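Local coordinates for thymidylate kinase (Ehrlichia chaffeensis, PDB 3LD9), which probably phosphorylates dTMP to dTDP with ATP as phosphate donor, a step shared by the de novo and salvage routes to dTTP, at residues A[25-30]-A[115-120]; A[53-58]-A[106-111]; A[146-151]-A[193-198]. All blocks are in the same frame, centred on the assembly; numbering follows the deposited sequence.

Contact 1: residues A[25-30]-A[115-120]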
loop_
_atom_site.group_PDB
_atom_site.type_symbol
_atom_site.label_atom_id
_atom_site.label_comp_id
_atom_site.label_asym_id
_atom_site.label_seq_id
_atom_site.Cartn_x
_atom_site.Cartn_y
_atom_site.Cartn_z
ATOM N N THR A 25 14.862 -12.142 -13.996
ATOM C CA THR A 25 15.553 -11.542 -12.843
ATOM C C THR A 25 17.018 -11.278 -13.146
ATOM O O THR A 25 17.598 -11.961 -13.980
ATOM C CB THR A 25 15.424 -12.398 -11.547
ATOM O OG1 THR A 25 16.204 -13.597 -11.649
ATOM C CG2 THR A 25 13.940 -12.729 -11.287
ATOM N N PHE A 26 17.550 -10.226 -12.513
ATOM C CA PHE A 26 18.957 -9.880 -12.512
ATOM C C PHE A 26 19.527 -10.088 -11.118
ATOM O O PHE A 26 18.939 -9.650 -10.113
ATOM C CB PHE A 26 19.155 -8.439 -12.989
ATOM C CG PHE A 26 19.095 -8.298 -14.498
ATOM C CD1 PHE A 26 20.236 -8.480 -15.272
ATOM C CD2 PHE A 26 17.903 -8.014 -15.131
ATOM C CE1 PHE A 26 20.185 -8.345 -16.667
ATOM C CE2 PHE A 26 17.822 -7.890 -16.501
ATOM C CZ PHE A 26 18.969 -8.059 -17.292
ATOM N N GLU A 27 20.657 -10.803 -11.069
ATOM C CA GLU A 27 21.296 -11.201 -9.834
ATOM C C GLU A 27 22.793 -11.027 -9.923
ATOM O O GLU A 27 23.363 -10.820 -11.017
ATOM C CB GLU A 27 21.009 -12.660 -9.508
ATOM C CG GLU A 27 19.564 -12.959 -9.221
ATOM C CD GLU A 27 19.095 -12.478 -7.832
ATOM O OE1 GLU A 27 19.879 -11.822 -7.080
ATOM O OE2 GLU A 27 17.937 -12.797 -7.505
ATOM N N GLY A 28 23.409 -11.082 -8.746
ATOM C CA GLY A 28 24.865 -10.944 -8.595
ATOM C C GLY A 28 25.205 -10.029 -7.444
ATOM O O GLY A 28 24.318 -9.408 -6.852
ATOM N N ILE A 29 26.494 -9.955 -7.119
ATOM C CA ILE A 29 26.965 -9.181 -5.961
ATOM C C ILE A 29 26.763 -7.696 -6.253
ATOM O O ILE A 29 26.614 -7.317 -7.401
ATOM C CB ILE A 29 28.461 -9.506 -5.585
ATOM N N ASP A 30 26.739 -6.873 -5.201
ATOM C CA ASP A 30 26.464 -5.439 -5.338
ATOM C C ASP A 30 27.650 -4.773 -6.005
ATOM O O ASP A 30 28.786 -5.100 -5.668
ATOM C CB ASP A 30 26.227 -4.796 -3.964
ATOM N N PHE A 115 16.247 -10.888 -6.489
ATOM C CA PHE A 115 15.128 -11.773 -6.194
ATOM C C PHE A 115 15.641 -12.941 -5.355
ATOM O O PHE A 115 16.546 -12.758 -4.557
ATOM C CB PHE A 115 14.472 -12.241 -7.491
ATOM C CG PHE A 115 13.062 -12.741 -7.322
ATOM C CD1 PHE A 115 12.108 -11.966 -6.690
ATOM C CD2 PHE A 115 12.679 -13.977 -7.823
ATOM C CE1 PHE A 115 10.825 -12.416 -6.524
ATOM C CE2 PHE A 115 11.369 -14.416 -7.685
ATOM C CZ PHE A 115 10.446 -13.622 -7.017
ATOM N N ILE A 116 15.078 -14.134 -5.546
ATOM C CA ILE A 116 15.329 -15.270 -4.685
ATOM C C ILE A 116 16.796 -15.699 -4.611
ATOM O O ILE A 116 17.203 -16.237 -3.600
ATOM C CB ILE A 116 14.500 -16.522 -5.102
ATOM C CG1 ILE A 116 14.914 -17.033 -6.503
ATOM C CG2 ILE A 116 12.993 -16.238 -4.978
ATOM C CD1 ILE A 116 14.038 -18.159 -7.028
ATOM N N ASP A 117 17.579 -15.491 -5.671
ATOM C CA ASP A 117 18.964 -15.969 -5.627
ATOM C C ASP A 117 19.867 -15.056 -4.771
ATOM O O ASP A 117 20.794 -15.536 -4.127
ATOM C CB ASP A 117 19.532 -16.163 -7.046
ATOM C CG ASP A 117 18.681 -17.091 -7.879
ATOM O OD1 ASP A 117 18.386 -18.220 -7.403
ATOM O OD2 ASP A 117 18.283 -16.681 -8.986
ATOM N N SER A 118 19.597 -13.752 -4.755
ATOM C CA SER A 118 20.316 -12.878 -3.823
ATOM C C SER A 118 20.199 -13.382 -2.380
ATOM O O SER A 118 21.152 -13.329 -1.618
ATOM C CB SER A 118 19.832 -11.423 -3.929
ATOM O OG SER A 118 20.414 -10.837 -5.126
ATOM N N THR A 119 19.020 -13.868 -2.023
ATOM C CA THR A 119 18.763 -14.299 -0.648
ATOM C C THR A 119 19.576 -15.506 -0.273
ATOM O O THR A 119 20.123 -15.554 0.820
ATOM C CB THR A 119 17.272 -14.581 -0.404
ATOM O OG1 THR A 119 16.510 -13.509 -0.951
ATOM C CG2 THR A 119 17.008 -14.666 1.074
ATOM N N ILE A 120 19.697 -16.473 -1.170
ATOM C CA ILE A 120 20.595 -17.629 -0.943
ATOM C C ILE A 120 22.054 -17.195 -0.838
ATOM O O ILE A 120 22.791 -17.617 0.072
ATOM C CB ILE A 120 20.464 -18.679 -2.094
ATOM C CG1 ILE A 120 19.151 -19.464 -1.943
ATOM C CG2 ILE A 120 21.650 -19.609 -2.107
ATOM C CD1 ILE A 120 19.237 -20.580 -0.877
HETATM O O HOH W 1 16.385 -14.589 -9.169
#
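Glu27, on strand 25-27, faces the first turn of helix 116-120; the axes of these short segments come within 8.5 Å at 25° between their N-to-C directions. Across this gap the link is made by the Glu27 carboxylate. The chain bends at CB-CG (chi2 -75°), which turns the carboxylate toward the start of the helix. There three amides converge on one oxygen: Phe115 N at 2.7 Å and Ser118 N at 3.4 Å from Glu27 OE2, with Asp117 N between them in length. All three bonds are weak, that of Phe115 because its N-H...O angle is only 127°. A water donates to Glu27 OE2 and to Asp117 OD2, 2.8 Å from the water, and accepts from Thr25 OG1, which also has a probable hydrogen bond with Thr149 OG1. The water thus sits between two carboxylates; Asp117 OD2 also has a salt bridge to Arg193. Apart from these polar contacts, Thr25 CG2 lies 3.9 Å from Phe115 CB. A carboxylate receiving amides at a helix start is consistent with stabilisation by the helix dipole. Gly28, Ile29 and Asp30 then open the predicted ATP-binding P-loop (Walker A), which follows the first strand as in other P-loop kinases.

Contact 2: residues A[53-58]-A[106-111]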
loop_
_atom_site.group_PDB
_atom_site.type_symbol
_atom_site.label_atom_id
_atom_site.label_comp_id
_atom_site.label_asym_id
_atom_site.label_seq_id
_atom_site.Cartn_x
_atom_site.Cartn_y
_atom_site.Cartn_z
ATOM N N ASN A 53 3.620 -3.164 -21.425
ATOM C CA ASN A 53 3.767 -4.586 -21.350
ATOM C C ASN A 53 5.070 -5.030 -20.700
ATOM O O ASN A 53 5.387 -6.219 -20.709
ATOM C CB ASN A 53 3.582 -5.157 -22.761
ATOM C CG ASN A 53 2.184 -4.862 -23.299
ATOM O OD1 ASN A 53 1.205 -5.101 -22.598
ATOM N ND2 ASN A 53 2.090 -4.278 -24.508
ATOM N N VAL A 54 5.799 -4.073 -20.120
ATOM C CA VAL A 54 7.069 -4.346 -19.440
ATOM C C VAL A 54 7.040 -3.669 -18.083
ATOM O O VAL A 54 6.826 -2.451 -17.977
ATOM C CB VAL A 54 8.294 -3.855 -20.257
ATOM C CG1 VAL A 54 9.632 -4.168 -19.557
ATOM C CG2 VAL A 54 8.271 -4.463 -21.650
ATOM N N VAL A 55 7.192 -4.482 -17.041
ATOM C CA VAL A 55 7.120 -4.029 -15.675
ATOM C C VAL A 55 8.515 -4.164 -15.083
ATOM O O VAL A 55 9.042 -5.258 -14.986
ATOM C CB VAL A 55 6.126 -4.903 -14.868
ATOM C CG1 VAL A 55 6.138 -4.511 -13.374
ATOM C CG2 VAL A 55 4.695 -4.810 -15.460
ATOM N N LEU A 56 9.136 -3.046 -14.735
ATOM C CA LEU A 56 10.467 -3.062 -14.111
ATOM C C LEU A 56 10.260 -2.880 -12.626
ATOM O O LEU A 56 9.602 -1.942 -12.220
ATOM C CB LEU A 56 11.353 -1.924 -14.644
ATOM C CG LEU A 56 12.774 -1.838 -14.034
ATOM C CD1 LEU A 56 13.546 -3.118 -14.305
ATOM C CD2 LEU A 56 13.541 -0.627 -14.591
ATOM N N THR A 57 10.851 -3.759 -11.824
ATOM C CA THR A 57 10.692 -3.720 -10.385
ATOM C C THR A 57 12.003 -4.180 -9.717
ATOM O O THR A 57 12.987 -4.453 -10.396
ATOM C CB THR A 57 9.459 -4.558 -10.010
ATOM O OG1 THR A 57 9.072 -4.310 -8.649
ATOM C CG2 THR A 57 9.681 -6.076 -10.279
ATOM N N ARG A 58 12.025 -4.223 -8.391
ATOM C CA ARG A 58 13.210 -4.547 -7.665
ATOM C C ARG A 58 12.870 -5.001 -6.232
ATOM O O ARG A 58 11.816 -4.656 -5.683
ATOM C CB ARG A 58 14.110 -3.306 -7.589
ATOM C CG ARG A 58 13.562 -2.255 -6.624
ATOM C CD ARG A 58 14.382 -0.979 -6.618
ATOM N NE ARG A 58 14.019 -0.166 -5.444
ATOM C CZ ARG A 58 14.781 0.779 -4.882
ATOM N NH1 ARG A 58 15.989 1.067 -5.367
ATOM N NH2 ARG A 58 14.323 1.445 -3.823
ATOM N N GLN A 106 -1.513 -11.034 -16.633
ATOM C CA GLN A 106 -1.872 -10.171 -17.743
ATOM C C GLN A 106 -0.939 -10.370 -18.926
ATOM O O GLN A 106 -0.948 -9.580 -19.866
ATOM C CB GLN A 106 -1.827 -8.714 -17.292
ATOM C CG GLN A 106 -2.930 -8.365 -16.306
ATOM C CD GLN A 106 -2.570 -7.199 -15.381
ATOM O OE1 GLN A 106 -2.363 -6.065 -15.828
ATOM N NE2 GLN A 106 -2.535 -7.469 -14.084
ATOM N N LYS A 107 -0.106 -11.402 -18.863
ATOM C CA LYS A 107 0.719 -11.793 -19.982
ATOM C C LYS A 107 1.843 -10.793 -20.271
ATOM O O LYS A 107 2.317 -10.726 -21.407
ATOM C CB LYS A 107 -0.169 -11.997 -21.241
ATOM N N LYS A 108 2.272 -10.030 -19.259
ATOM C CA LYS A 108 3.339 -9.021 -19.410
ATOM C C LYS A 108 4.702 -9.594 -19.105
ATOM O O LYS A 108 4.822 -10.677 -18.562
ATOM C CB LYS A 108 3.086 -7.819 -18.508
ATOM C CG LYS A 108 1.756 -7.163 -18.779
ATOM C CD LYS A 108 1.453 -5.992 -17.852
ATOM C CE LYS A 108 0.226 -5.246 -18.378
ATOM N NZ LYS A 108 -0.263 -4.235 -17.410
ATOM N N ILE A 109 5.731 -8.850 -19.474
ATOM C CA ILE A 109 7.106 -9.174 -19.126
ATOM C C ILE A 109 7.464 -8.452 -17.803
ATOM O O ILE A 109 7.312 -7.212 -17.682
ATOM C CB ILE A 109 8.080 -8.699 -20.250
ATOM C CG1 ILE A 109 7.816 -9.427 -21.582
ATOM C CG2 ILE A 109 9.548 -8.865 -19.841
ATOM C CD1 ILE A 109 8.206 -8.576 -22.840
ATOM N N VAL A 110 7.924 -9.213 -16.819
ATOM C CA VAL A 110 8.404 -8.637 -15.569
ATOM C C VAL A 110 9.924 -8.781 -15.483
ATOM O O VAL A 110 10.454 -9.872 -15.667
ATOM C CB VAL A 110 7.753 -9.331 -14.345
ATOM C CG1 VAL A 110 8.411 -8.860 -13.022
ATOM C CG2 VAL A 110 6.212 -9.141 -14.338
ATOM N N ILE A 111 10.610 -7.685 -15.187
ATOM C CA ILE A 111 12.048 -7.695 -14.927
ATOM C C ILE A 111 12.266 -7.271 -13.471
ATOM O O ILE A 111 11.922 -6.162 -13.104
ATOM C CB ILE A 111 12.802 -6.718 -15.887
ATOM C CG1 ILE A 111 12.541 -7.089 -17.348
ATOM C CG2 ILE A 111 14.309 -6.731 -15.618
ATOM C CD1 ILE A 111 12.928 -5.992 -18.399
#
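Ile111 packs against strand 54-58 along the length of its side chain. Its CB lies 4.0 Å from Leu56 CD1, and CG2, anti to the backbone N, approaches that same methyl. The other branch, CG1, runs on extended (chi2 165°) and carries CD1 back along the strand to within 3.9 Å of Val54 CG1. One isoleucine therefore spans two residues of the neighbouring strand, Val54 and Leu56, which share its face of the sheet with Ile109. On the other face Val55 lies beside Val110, and Val55 CG2 also meets the aliphatic chain of Lys108 at CD, 4.2 Å away. The backbones run parallel, 17° apart, in a register fixed by four hydrogen bonds. Ile109 N reaches Asn53 O at 2.9 Å, and Val55 N replies to Ile109 O at 2.8 Å. Ile111 N then bonds Val55 O with a nearly straight N-H...O angle of 174°, and Thr57 N closes the series on Ile111 O. Parallel pairing of this kind, with helices between the strands, belongs to the Rossmann-like core of P-loop kinases. Strand 54-58 is outermost within this chain, and strand 109-113 continues the sheet into strand 22-27. Helix 34-49 covers the face of Val54, Leu56 and Ile109, whereas helix 81-105 covers that of Val55 and Val110; Phe74 of the second subunit also packs on Val55.

Contact 3: residues A[146-151]-A[193-198]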
loop_
_atom_site.group_PDB
_atom_site.type_symbol
_atom_site.label_atom_id
_atom_site.label_comp_id
_atom_site.label_asym_id
_atom_site.label_seq_id
_atom_site.Cartn_x
_atom_site.Cartn_y
_atom_site.Cartn_z
ATOM N N PRO A 146 11.431 -17.462 -11.821
ATOM C CA PRO A 146 11.877 -16.790 -13.038
ATOM C C PRO A 146 12.099 -17.751 -14.208
ATOM O O PRO A 146 12.632 -18.838 -14.036
ATOM C CB PRO A 146 13.216 -16.166 -12.626
ATOM C CG PRO A 146 13.169 -16.073 -11.161
ATOM C CD PRO A 146 12.401 -17.286 -10.728
ATOM N N ASP A 147 11.707 -17.315 -15.397
ATOM C CA ASP A 147 11.988 -18.046 -16.630
ATOM C C ASP A 147 13.461 -17.947 -16.994
ATOM O O ASP A 147 14.026 -18.863 -17.559
ATOM C CB ASP A 147 11.139 -17.464 -17.765
ATOM C CG ASP A 147 9.660 -17.645 -17.525
ATOM O OD1 ASP A 147 9.255 -18.832 -17.431
ATOM O OD2 ASP A 147 8.909 -16.619 -17.423
ATOM N N ILE A 148 14.079 -16.807 -16.703
ATOM C CA ILE A 148 15.471 -16.572 -17.067
ATOM C C ILE A 148 16.058 -15.681 -16.003
ATOM O O ILE A 148 15.455 -14.683 -15.655
ATOM C CB ILE A 148 15.599 -15.810 -18.433
ATOM C CG1 ILE A 148 15.018 -16.635 -19.579
ATOM C CG2 ILE A 148 17.072 -15.489 -18.737
ATOM C CD1 ILE A 148 14.943 -15.875 -20.925
ATOM N N THR A 149 17.235 -16.036 -15.498
ATOM C CA THR A 149 17.945 -15.244 -14.492
ATOM C C THR A 149 19.360 -14.957 -14.972
ATOM O O THR A 149 20.119 -15.877 -15.266
ATOM C CB THR A 149 18.019 -16.012 -13.162
ATOM O OG1 THR A 149 16.705 -16.138 -12.621
ATOM C CG2 THR A 149 18.916 -15.310 -12.131
ATOM N N PHE A 150 19.697 -13.678 -15.091
ATOM C CA PHE A 150 21.044 -13.258 -15.460
ATOM C C PHE A 150 21.862 -12.984 -14.217
ATOM O O PHE A 150 21.538 -12.062 -13.442
ATOM C CB PHE A 150 20.979 -11.997 -16.315
ATOM C CG PHE A 150 20.278 -12.197 -17.617
ATOM C CD1 PHE A 150 20.896 -12.869 -18.632
ATOM C CD2 PHE A 150 18.998 -11.749 -17.810
ATOM C CE1 PHE A 150 20.274 -13.053 -19.826
ATOM C CE2 PHE A 150 18.344 -11.953 -19.027
ATOM C CZ PHE A 150 18.984 -12.593 -20.025
ATOM N N ILE A 151 22.903 -13.779 -14.004
ATOM C CA ILE A 151 23.825 -13.553 -12.901
ATOM C C ILE A 151 25.020 -12.810 -13.475
ATOM O O ILE A 151 25.824 -13.395 -14.218
ATOM C CB ILE A 151 24.227 -14.891 -12.220
ATOM C CG1 ILE A 151 23.020 -15.520 -11.510
ATOM C CG2 ILE A 151 25.355 -14.696 -11.218
ATOM C CD1 ILE A 151 23.153 -17.002 -11.259
ATOM N N ARG A 193 17.679 -22.243 -15.840
ATOM C CA ARG A 193 17.123 -20.948 -15.512
ATOM C C ARG A 193 18.185 -19.851 -15.572
ATOM O O ARG A 193 17.923 -18.783 -16.094
ATOM C CB ARG A 193 16.516 -21.021 -14.116
ATOM C CG ARG A 193 16.058 -19.687 -13.571
ATOM C CD ARG A 193 15.165 -19.854 -12.381
ATOM N NE ARG A 193 15.849 -20.302 -11.174
ATOM C CZ ARG A 193 16.573 -19.523 -10.372
ATOM N NH1 ARG A 193 16.770 -18.232 -10.654
ATOM N NH2 ARG A 193 17.117 -20.043 -9.282
ATOM N N CYS A 194 19.383 -20.137 -15.049
ATOM C CA CYS A 194 20.375 -19.111 -14.771
ATOM C C CYS A 194 21.401 -19.052 -15.858
ATOM O O CYS A 194 21.708 -20.059 -16.473
ATOM C CB CYS A 194 21.083 -19.400 -13.447
ATOM S SG CYS A 194 20.028 -19.367 -11.991
ATOM N N HIS A 195 21.922 -17.864 -16.101
ATOM C CA HIS A 195 22.957 -17.652 -17.088
ATOM C C HIS A 195 23.973 -16.711 -16.495
ATOM O O HIS A 195 23.650 -15.560 -16.172
ATOM C CB HIS A 195 22.370 -17.033 -18.339
ATOM C CG HIS A 195 21.330 -17.889 -18.984
ATOM N ND1 HIS A 195 21.626 -18.785 -19.991
ATOM C CD2 HIS A 195 20.001 -18.006 -18.752
ATOM C CE1 HIS A 195 20.522 -19.408 -20.357
ATOM N NE2 HIS A 195 19.520 -18.951 -19.626
ATOM N N VAL A 196 25.194 -17.201 -16.321
ATOM C CA VAL A 196 26.262 -16.371 -15.802
ATOM C C VAL A 196 26.836 -15.591 -16.961
ATOM O O VAL A 196 27.234 -16.177 -17.965
ATOM C CB VAL A 196 27.341 -17.204 -15.098
ATOM C CG1 VAL A 196 28.462 -16.312 -14.602
ATOM C CG2 VAL A 196 26.723 -17.957 -13.951
ATOM N N ILE A 197 26.824 -14.267 -16.839
ATOM C CA ILE A 197 27.371 -13.370 -17.852
ATOM C C ILE A 197 28.597 -12.702 -17.262
ATOM O O ILE A 197 28.520 -11.992 -16.254
ATOM C CB ILE A 197 26.364 -12.296 -18.263
ATOM C CG1 ILE A 197 25.144 -12.945 -18.911
ATOM C CG2 ILE A 197 26.999 -11.309 -19.222
ATOM C CD1 ILE A 197 23.976 -12.043 -18.985
ATOM N N THR A 198 29.739 -12.935 -17.884
ATOM C CA THR A 198 30.967 -12.311 -17.419
ATOM C C THR A 198 31.022 -10.872 -17.922
ATOM O O THR A 198 30.441 -10.560 -18.950
ATOM C CB THR A 198 32.196 -13.058 -17.895
ATOM O OG1 THR A 198 33.330 -12.525 -17.201
ATOM C CG2 THR A 198 32.358 -12.911 -19.414
HETATM O O HOH W 2 16.693 -19.669 -19.042
#
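Arg193 folds its side chain along Pro146 and Thr149, its CD lying 3.2 Å from Pro146 O and 4.1 Å from Pro146 CD. A bend at chi3 (72°) turns the guanidinium toward the threonine, where NH1 donates to Thr149 OG1 at 2.9 Å. That oxygen lies only 9° out of the guanidinium plane, although the N-H...O angle of 136° shows a bent bond. Cys194 SG lies over one face of the same group, 3.6 Å above its plane and toward the rim. NH1 has a second, charged partner in Asp117, and Thr149 OG1 also has a probable hydrogen bond with Thr25 OG1, so the cluster ties this strand pair to the middle of the fold. Along the backbones the pairing is parallel: Thr149 N bonds Arg193 O, and His195 N bonds Thr149 O at 2.8 Å. Ile151 N and Ile197 N continue the pattern on His195 O and Ile151 O, respectively. On the face of Phe150 and His195, Ile148 CG2 meets His195 CD2 at 3.9 Å, and Ile197 CD1 is near the Phe150 ring. On the reverse face Ile151 CD1 packs on Cys194 CB, 3.9 Å away. Strand 194-198 is outermost within this chain, and strand 148-153 links it to strand 22-27. Helix 208-220 covers Ile148, Phe150 and Ile197; helix 173-189 packs against Ile151, Cys194 and Val196.

Overall arrangement
The three contacts share one parallel sheet of strand order 2-3-1-4-5. Contact 2 pairs the two strands at one side and contact 3 the two at the other, their centres about 17 Å apart and their nearest atoms about 7 Å apart. Contact 1, which joins the middle strand to helix 116-126, touches both. Toward contact 3, whose centre is about 10 Å away, Asp117 OD2 meets Arg193 NH1 at 2.7 Å in a salt bridge. Toward contact 2, Phe26 CE2 packs on Ile111 CG2 at 3.8 Å. The predicted ATP site begins within contact 1; the side chain of Ile151 is about 5 Å from Gly28, and that of Leu56 about 7 Å from the side chain of Thr35.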